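Probable dehydrogenase (Bordetella bronchiseptica, PDB 3MOI) is a putative oxidoreductase of the GFO/IDH/MocA family that probably binds a nicotinamide dinucleotide in its Rossmann domain. Local coordinates at the interface of chains A and B. Numbering follows the deposited sequence. Chains: chain A/B, Probable dehydrogenase.

The interface of chains A and B. Residues chain A 146-147, 306-308; chain B 202, 204, 213, 231.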
loop_
_atom_site.group_PDB
_atom_site.type_symbol
_atom_site.label_atom_id
_atom_site.label_comp_id
_atom_site.label_asym_id
_atom_site.label_seq_id
_atom_site.Cartn_x
_atom_site.Cartn_y
_atom_site.Cartn_z
ATOM N N SER A 146 -10.689 -1.421 10.578
ATOM C CA SER A 146 -9.993 -2.705 10.578
ATOM C C SER A 146 -8.519 -2.535 10.227
ATOM O O SER A 146 -7.666 -3.173 10.814
ATOM C CB SER A 146 -10.637 -3.696 9.602
ATOM O OG SER A 146 -9.950 -4.959 9.649
ATOM N N MET A 147 -8.227 -1.668 9.283
ATOM C CA MET A 147 -6.885 -1.531 8.788
ATOM C C MET A 147 -6.767 -0.235 8.028
ATOM O O MET A 147 -7.730 0.225 7.532
ATOM C CB MET A 147 -6.463 -2.738 7.928
ATOM C CG MET A 147 -7.022 -2.865 6.458
ATOM S SD MET A 147 -6.368 -4.291 5.535
ATOM C CE MET A 147 -7.412 -4.028 4.119
ATOM N N THR A 306 -9.909 1.246 5.831
ATOM C CA THR A 306 -10.967 0.349 5.549
ATOM C C THR A 306 -11.742 -0.003 6.825
ATOM O O THR A 306 -11.234 -0.588 7.788
ATOM C CB THR A 306 -10.528 -0.851 4.570
ATOM O OG1 THR A 306 -10.721 -2.125 5.157
ATOM C CG2 THR A 306 -9.220 -0.700 4.036
ATOM N N CYS A 307 -12.993 0.449 6.853
ATOM C CA CYS A 307 -13.878 0.178 7.962
ATOM C C CYS A 307 -14.907 -0.885 7.626
ATOM O O CYS A 307 -15.005 -1.302 6.507
ATOM C CB CYS A 307 -14.553 1.449 8.398
ATOM S SG CYS A 307 -13.463 2.868 8.426
ATOM N N GLU A 308 -15.645 -1.333 8.638
ATOM C CA GLU A 308 -16.710 -2.320 8.479
ATOM C C GLU A 308 -17.694 -1.927 7.352
ATOM O O GLU A 308 -18.049 -2.743 6.544
ATOM C CB GLU A 308 -17.525 -2.468 9.779
ATOM C CG GLU A 308 -16.914 -3.327 10.885
ATOM C CD GLU A 308 -17.519 -3.070 12.319
ATOM O OE1 GLU A 308 -17.965 -1.925 12.681
ATOM O OE2 GLU A 308 -17.503 -4.070 13.085
ATOM N N GLY B 202 -9.329 -9.531 8.769
ATOM C CA GLY B 202 -10.653 -9.177 9.271
ATOM C C GLY B 202 -11.733 -9.966 8.558
ATOM O O GLY B 202 -11.553 -10.482 7.419
ATOM N N LEU B 204 -15.140 -8.678 8.355
ATOM C CA LEU B 204 -15.984 -7.578 8.721
ATOM C C LEU B 204 -17.486 -7.756 8.500
ATOM O O LEU B 204 -18.239 -6.878 8.853
ATOM C CB LEU B 204 -15.473 -6.335 8.006
ATOM C CG LEU B 204 -14.016 -6.021 8.389
ATOM C CD1 LEU B 204 -13.695 -4.644 7.986
ATOM C CD2 LEU B 204 -13.718 -6.240 9.902
ATOM N N ASN B 213 -10.614 -9.180 4.448
ATOM C CA ASN B 213 -9.432 -8.306 4.259
ATOM C C ASN B 213 -8.191 -8.717 4.995
ATOM O O ASN B 213 -8.222 -9.326 6.061
ATOM C CB ASN B 213 -9.747 -6.871 4.640
ATOM C CG ASN B 213 -10.103 -6.706 6.143
ATOM O OD1 ASN B 213 -11.014 -7.320 6.635
ATOM N ND2 ASN B 213 -9.396 -5.867 6.827
ATOM N N SER B 231 -8.575 -6.278 0.217
ATOM C CA SER B 231 -9.931 -6.112 0.788
ATOM C C SER B 231 -10.989 -6.391 -0.288
ATOM O O SER B 231 -10.836 -5.974 -1.456
ATOM C CB SER B 231 -10.100 -4.698 1.301
ATOM O OG SER B 231 -11.363 -4.496 1.880
#
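B:Leu204 pushes its branched end against chain A between A:Ser146 and A:Glu308. Its methyl CD1 lies 3.6 Å from A:Ser146 CB. The same methyl packs 3.8 Å from A:Glu308 CA, so it meets the backbone of that residue and not its carboxylate. The other methyl, CD2, lies 4.0 Å from A:Ser146 CB. A second apolar contact forms at A:Met147. Its chain is extended beyond CG and passes alongside the B:Asn213 side chain, which comes from the opposite direction. The terminal methyl CE rests 3.7 Å from B:Asn213 CB and also touches the CB of B:Ser231.

The polar contact lies beside these groups. The amide nitrogen ND2 of B:Asn213 donates a hydrogen bond to the hydroxyl OG of A:Ser146, 3.0 Å away. The bond is nearly straight, 167° at the hydrogen, and OG lies close to the amide plane. With its hydroxyl swung opposite the backbone N (chi1 -179°), A:Ser146 points OG at the amide. ND2 also makes a weak hydrogen bond to the sulfur SD of A:Met147, at 3.6 Å. The two bonds would help fix the rotation of the amide.

A:Ser146 and A:Met147 lie near the start of strand 145-153. A:Thr306 and A:Cys307 close strand 302-307, and A:Glu308 follows in a loop. They face the start of B strand 213-220 and the end of 225-231, with B:Leu204 in the loop after 194-202. This patch, probably part of the C-terminal GFO/IDH/MocA-type sheet region, recurs, chains exchanged, across the two-fold of a probable dimer.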